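Local coordinates for enoyl-CoA hydratase carB homologue (PDB 5O34) that probably acts as a lyase of the crotonase (enoyl-CoA hydratase/isomerase) superfamily in the biosynthesis of the antibiotic thienamycin, at the interface of chains A and B. Numbering follows the deposited sequence. Chains: chain A/B, Enoyl-CoA hydratase carB homologue.

Contact 1: the interface of chains A and B. Residues chain A 177-178, 203-206; chain B 163, 236, 239-240, 243.
B:Tyr243 has its CG anti to the carbonyl carbon and beside the backbone N (chi1 -60°). This sends the phenol across the subunit boundary, and chi2 of -37° sets the turn of the ring. In A:Phe177 the first torsion is similar (chi1 -71°). It turns the phenyl ring away from the tyrosine and leaves CB as the group that faces it. That CB lies over one face of the phenol, 3.7 Å from B:Tyr243 CD2 and displaced toward the rim, a CH-pi contact. The opposite face is backed by the tyrosine's own chain, where the carbonyl O of B:Thr239 sits above the ring centre. The ring is thus held between a methylene of one subunit and a peptide oxygen of the other. On the A:Arg178 side, the backbone CA of that residue packs 3.7 Å from B:Tyr243 CD1.

At the tip, the phenol OH of B:Tyr243 donates to the carbonyl O of A:Leu204 at 2.9 Å. The OH stands above the carbonyl plane rather than on a lone pair, while the acceptor lies in the plane of the phenol ring at its edge. The thiol of A:Cys206 comes near the same OH, with SG at 3.5 Å from B:Tyr243 OH, a weak hydrogen bond at most. Together these contacts fix both the tilt of the ring and the position of its hydroxyl.

Further along, A:Leu204 and B:Tyr163 lie alongside each other, running in opposite directions. A:Leu204 CD1 meets B:Tyr163 CB at 4.1 Å. B:Leu236 CD2 lies over the centre of one face of the B:Tyr163 ring and backs it from within chain B.

Chain A supplies helix 176-179 and the C-terminal end of helix 196-205 with the following residue. Chain B supplies helix 229-241, the loop residue B:Tyr243 just beyond it, and the start of strand 163-167. The patch is one part of a subunit interface between two crotonase-like chains.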
loop_
_atom_site.group_PDB
_atom_site.type_symbol
_atom_site.label_atom_id
_atom_site.label_comp_id
_atom_site.label_asym_id
_atom_site.label_seq_id
_atom_site.Cartn_x
_atom_site.Cartn_y
_atom_site.Cartn_z
ATOM N N PHE A 177 8.400 -11.024 17.546
ATOM C CA PHE A 177 9.331 -10.255 18.386
ATOM C C PHE A 177 9.203 -10.591 19.874
ATOM O O PHE A 177 10.222 -10.789 20.538
ATOM C CB PHE A 177 9.205 -8.738 18.148
ATOM C CG PHE A 177 9.720 -8.221 16.823
ATOM C CD1 PHE A 177 9.450 -6.923 16.416
ATOM C CD2 PHE A 177 10.490 -9.027 15.990
ATOM C CE1 PHE A 177 9.931 -6.441 15.199
ATOM C CE2 PHE A 177 10.975 -8.543 14.775
ATOM C CZ PHE A 177 10.693 -7.255 14.387
ATOM N N ARG A 178 7.958 -10.672 20.390
ATOM C CA ARG A 178 7.682 -11.044 21.784
ATOM C C ARG A 178 8.243 -12.455 22.062
ATOM O O ARG A 178 8.881 -12.672 23.088
ATOM C CB ARG A 178 6.166 -10.970 22.082
ATOM C CG ARG A 178 5.794 -11.367 23.519
ATOM C CD ARG A 178 4.528 -10.701 24.030
ATOM N NE ARG A 178 3.348 -11.131 23.285
ATOM C CZ ARG A 178 2.344 -10.333 22.936
ATOM N NH1 ARG A 178 2.362 -9.045 23.273
ATOM N NH2 ARG A 178 1.317 -10.808 22.247
ATOM N N LEU A 203 3.989 -5.632 14.178
ATOM C CA LEU A 203 5.297 -6.193 14.552
ATOM C C LEU A 203 5.844 -5.632 15.848
ATOM O O LEU A 203 6.377 -6.390 16.658
ATOM C CB LEU A 203 6.371 -6.000 13.445
ATOM C CG LEU A 203 6.257 -6.709 12.069
ATOM C CD1 LEU A 203 7.634 -7.077 11.540
ATOM C CD2 LEU A 203 5.374 -7.948 12.104
ATOM N N LEU A 204 5.720 -4.308 16.049
ATOM C CA LEU A 204 6.298 -3.615 17.200
ATOM C C LEU A 204 5.479 -3.662 18.481
ATOM O O LEU A 204 6.078 -3.583 19.558
ATOM C CB LEU A 204 6.647 -2.159 16.846
ATOM C CG LEU A 204 7.644 -1.950 15.701
ATOM C CD1 LEU A 204 7.789 -0.477 15.386
ATOM C CD2 LEU A 204 8.998 -2.613 15.971
ATOM N N THR A 205 4.146 -3.771 18.398
ATOM C CA THR A 205 3.309 -3.831 19.608
ATOM C C THR A 205 2.988 -5.285 20.000
ATOM O O THR A 205 2.685 -5.559 21.172
ATOM C CB THR A 205 1.974 -3.068 19.429
ATOM O OG1 THR A 205 1.156 -3.749 18.476
ATOM C CG2 THR A 205 2.155 -1.592 19.065
ATOM N N CYS A 206 2.973 -6.192 18.993
ATOM C CA CYS A 206 2.593 -7.607 19.091
ATOM C C CYS A 206 1.164 -7.790 19.625
ATOM O O CYS A 206 0.804 -8.871 20.084
ATOM C CB CYS A 206 3.618 -8.424 19.870
ATOM S SG CYS A 206 5.255 -8.446 19.106
ATOM N N TYR B 163 7.726 4.019 13.660
ATOM C CA TYR B 163 6.535 4.280 14.444
ATOM C C TYR B 163 6.379 5.759 14.713
ATOM O O TYR B 163 7.162 6.335 15.461
ATOM C CB TYR B 163 6.579 3.471 15.747
ATOM C CG TYR B 163 5.218 3.247 16.362
ATOM C CD1 TYR B 163 4.574 2.020 16.244
ATOM C CD2 TYR B 163 4.568 4.265 17.062
ATOM C CE1 TYR B 163 3.322 1.804 16.813
ATOM C CE2 TYR B 163 3.307 4.064 17.620
ATOM C CZ TYR B 163 2.699 2.822 17.514
ATOM O OH TYR B 163 1.472 2.599 18.089
ATOM N N LEU B 236 6.234 2.527 24.801
ATOM C CA LEU B 236 6.461 1.738 23.601
ATOM C C LEU B 236 7.952 1.397 23.411
ATOM O O LEU B 236 8.264 0.253 23.067
ATOM C CB LEU B 236 5.890 2.465 22.379
ATOM C CG LEU B 236 6.096 1.799 21.015
ATOM C CD1 LEU B 236 5.351 0.463 20.908
ATOM C CD2 LEU B 236 5.680 2.713 19.921
ATOM N N THR B 239 8.766 -1.482 25.601
ATOM C CA THR B 239 8.182 -2.697 25.018
ATOM C C THR B 239 9.092 -3.231 23.901
ATOM O O THR B 239 9.386 -4.426 23.874
ATOM C CB THR B 239 6.760 -2.418 24.503
ATOM O OG1 THR B 239 5.926 -2.006 25.590
ATOM C CG2 THR B 239 6.140 -3.623 23.812
ATOM N N ILE B 240 9.540 -2.336 22.999
ATOM C CA ILE B 240 10.426 -2.669 21.885
ATOM C C ILE B 240 11.764 -3.188 22.432
ATOM O O ILE B 240 12.268 -4.208 21.963
ATOM C CB ILE B 240 10.563 -1.462 20.902
ATOM C CG1 ILE B 240 9.228 -1.206 20.155
ATOM C CG2 ILE B 240 11.714 -1.660 19.906
ATOM C CD1 ILE B 240 9.115 0.132 19.405
ATOM N N TYR B 243 12.162 -6.878 23.908
ATOM C CA TYR B 243 12.224 -7.980 22.945
ATOM C C TYR B 243 13.669 -8.366 22.752
ATOM O O TYR B 243 14.548 -7.516 22.902
ATOM C CB TYR B 243 11.668 -7.554 21.572
ATOM C CG TYR B 243 10.231 -7.087 21.536
ATOM C CD1 TYR B 243 9.259 -7.692 22.330
ATOM C CD2 TYR B 243 9.819 -6.107 20.635
ATOM C CE1 TYR B 243 7.923 -7.303 22.257
ATOM C CE2 TYR B 243 8.487 -5.707 20.557
ATOM C CZ TYR B 243 7.543 -6.307 21.372
ATOM O OH TYR B 243 6.229 -5.920 21.302
#

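Contact 2: the interface of chains A and B. Residues chain A 177, 181-184, 187, 203, 273; chain B 247-248, 250-251, 254-255.
At the centre, B:Thr251 meets the chain A loop that leads into helix 184-194. The backbone N of A:Cys183 donates to the hydroxyl OG1 of B:Thr251 at 3.0 Å, fairly straight at the hydrogen (162°). The methyl CG2 of B:Thr251 turns to the ring tip of A:Phe177, 3.7 Å from its CZ, so the two side chains meet tip to tip. B:Val248 crosses the phenylalanine at about a right angle and lays CG2 over one ring face, toward the rim.

A second polar link joins two serines. The hydroxyl OG of A:Ser273 donates to the backbone O of B:Ser250 at 2.8 Å, from well above the carbonyl plane.

The next shell orients these hydroxyls. B:Thr251 OG1 donates to the carbonyl O of B:Ala247 one helical turn earlier, at 2.7 Å and nearly along the C=O axis. This directs its hydrogen into its own helix and leaves the oxygen to accept from A:Cys183. A:Asn184 ND2 donates to A:Ser273 OG at 3.2 Å, with the acceptor in the amide plane. The serine hydroxyl therefore accepts within chain A and donates across. ND2 of the same amide lies beside CB and CG of B:Arg254, and the two side chains run parallel.

Helix 245-255 of chain B packs here against the 181-183 loop, helices 176-179 and 184-194, and the C-terminal end of helix 252-273 of chain A.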
loop_
_atom_site.group_PDB
_atom_site.type_symbol
_atom_site.label_atom_id
_atom_site.label_comp_id
_atom_site.label_asym_id
_atom_site.label_seq_id
_atom_site.Cartn_x
_atom_site.Cartn_y
_atom_site.Cartn_z
ATOM N N PHE A 177 8.400 -11.024 17.546
ATOM C CA PHE A 177 9.331 -10.255 18.386
ATOM C C PHE A 177 9.203 -10.591 19.874
ATOM O O PHE A 177 10.222 -10.789 20.538
ATOM C CB PHE A 177 9.205 -8.738 18.148
ATOM C CG PHE A 177 9.720 -8.221 16.823
ATOM C CD1 PHE A 177 9.450 -6.923 16.416
ATOM C CD2 PHE A 177 10.490 -9.027 15.990
ATOM C CE1 PHE A 177 9.931 -6.441 15.199
ATOM C CE2 PHE A 177 10.975 -8.543 14.775
ATOM C CZ PHE A 177 10.693 -7.255 14.387
ATOM N N ILE A 181 11.822 -14.307 17.910
ATOM C CA ILE A 181 12.239 -14.774 16.586
ATOM C C ILE A 181 12.055 -13.663 15.536
ATOM O O ILE A 181 11.246 -12.752 15.743
ATOM C CB ILE A 181 11.554 -16.116 16.196
ATOM C CG1 ILE A 181 10.010 -15.975 16.094
ATOM C CG2 ILE A 181 11.963 -17.247 17.172
ATOM C CD1 ILE A 181 9.289 -17.146 15.393
ATOM N N ALA A 182 12.820 -13.727 14.428
ATOM C CA ALA A 182 12.744 -12.753 13.334
ATOM C C ALA A 182 11.380 -12.751 12.593
ATOM O O ALA A 182 10.590 -13.689 12.737
ATOM C CB ALA A 182 13.888 -12.967 12.361
ATOM N N CYS A 183 11.086 -11.673 11.841
ATOM C CA CYS A 183 9.812 -11.575 11.131
ATOM C C CYS A 183 9.935 -10.961 9.726
ATOM O O CYS A 183 9.205 -10.029 9.370
ATOM C CB CYS A 183 8.772 -10.853 11.982
ATOM S SG CYS A 183 7.069 -11.155 11.455
ATOM N N ASN A 184 10.832 -11.536 8.913
ATOM C CA ASN A 184 11.097 -11.118 7.534
ATOM C C ASN A 184 9.872 -11.307 6.660
ATOM O O ASN A 184 9.481 -10.385 5.946
ATOM C CB ASN A 184 12.287 -11.898 6.948
ATOM C CG ASN A 184 13.523 -11.843 7.800
ATOM O OD1 ASN A 184 13.575 -12.425 8.888
ATOM N ND2 ASN A 184 14.532 -11.136 7.330
ATOM N N GLY A 187 6.745 -9.222 8.045
ATOM C CA GLY A 187 6.959 -7.831 7.675
ATOM C C GLY A 187 6.607 -7.584 6.225
ATOM O O GLY A 187 5.833 -6.671 5.929
ATOM N N LEU A 203 3.989 -5.632 14.178
ATOM C CA LEU A 203 5.297 -6.193 14.552
ATOM C C LEU A 203 5.844 -5.632 15.848
ATOM O O LEU A 203 6.377 -6.390 16.658
ATOM C CB LEU A 203 6.371 -6.000 13.445
ATOM C CG LEU A 203 6.257 -6.709 12.069
ATOM C CD1 LEU A 203 7.634 -7.077 11.540
ATOM C CD2 LEU A 203 5.374 -7.948 12.104
ATOM N N SER A 273 18.478 -14.247 9.323
ATOM C CA SER A 273 17.722 -13.697 10.454
ATOM C C SER A 273 17.294 -14.716 11.531
ATOM O O SER A 273 17.356 -14.390 12.721
ATOM C CB SER A 273 16.509 -12.926 9.953
ATOM O OG SER A 273 16.859 -11.637 9.476
ATOM N N ALA B 247 16.386 -10.682 17.200
ATOM C CA ALA B 247 15.135 -10.877 16.469
ATOM C C ALA B 247 14.720 -9.575 15.778
ATOM O O ALA B 247 14.402 -9.586 14.591
ATOM C CB ALA B 247 14.042 -11.311 17.433
ATOM N N VAL B 248 14.765 -8.456 16.528
ATOM C CA VAL B 248 14.378 -7.117 16.087
ATOM C C VAL B 248 15.381 -6.535 15.104
ATOM O O VAL B 248 14.996 -6.082 14.026
ATOM C CB VAL B 248 14.156 -6.166 17.301
ATOM C CG1 VAL B 248 13.683 -4.796 16.842
ATOM C CG2 VAL B 248 13.170 -6.755 18.302
ATOM N N SER B 250 17.761 -8.038 13.345
ATOM C CA SER B 250 18.004 -8.756 12.089
ATOM C C SER B 250 16.810 -8.598 11.123
ATOM O O SER B 250 16.962 -8.844 9.930
ATOM C CB SER B 250 18.353 -10.227 12.334
ATOM O OG SER B 250 17.243 -10.964 12.820
ATOM N N THR B 251 15.642 -8.147 11.634
ATOM C CA THR B 251 14.412 -7.954 10.849
ATOM C C THR B 251 14.309 -6.560 10.211
ATOM O O THR B 251 14.039 -6.455 9.012
ATOM C CB THR B 251 13.185 -8.291 11.715
ATOM O OG1 THR B 251 13.305 -9.637 12.162
ATOM C CG2 THR B 251 11.867 -8.144 10.971
ATOM N N ARG B 254 16.099 -5.592 6.870
ATOM C CA ARG B 254 15.568 -6.455 5.812
ATOM C C ARG B 254 14.202 -5.970 5.306
ATOM O O ARG B 254 14.007 -5.817 4.100
ATOM C CB ARG B 254 15.488 -7.920 6.287
ATOM C CG ARG B 254 16.832 -8.544 6.665
ATOM C CD ARG B 254 17.859 -8.425 5.562
ATOM N NE ARG B 254 19.029 -9.259 5.817
ATOM C CZ ARG B 254 20.107 -9.288 5.040
ATOM N NH1 ARG B 254 20.177 -8.520 3.958
ATOM N NH2 ARG B 254 21.125 -10.083 5.338
ATOM N N VAL B 255 13.272 -5.716 6.239
ATOM C CA VAL B 255 11.910 -5.237 5.969
ATOM C C VAL B 255 11.957 -3.848 5.313
ATOM O O VAL B 255 11.121 -3.536 4.460
ATOM C CB VAL B 255 11.070 -5.269 7.282
ATOM C CG1 VAL B 255 9.797 -4.445 7.173
ATOM C CG2 VAL B 255 10.740 -6.701 7.690
#

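The C-alpha centres of contact 1 and contact 2 lie about 11 Å apart, and the two form neighbouring parts of one A-B interface. A:Phe177 and A:Leu203 belong to both. A:Phe177 joins them most directly, with different parts of one side chain working in each. On chain B, successive segments are used: helix 229-241 and the loop after it in contact 1, then helix 245-255 in contact 2. In these two patches the chains contribute different surfaces of the same protein. Such a heterologous pairing would suit a ring of three, in keeping with the three-copy assembly and the trimers common in the crotonase family.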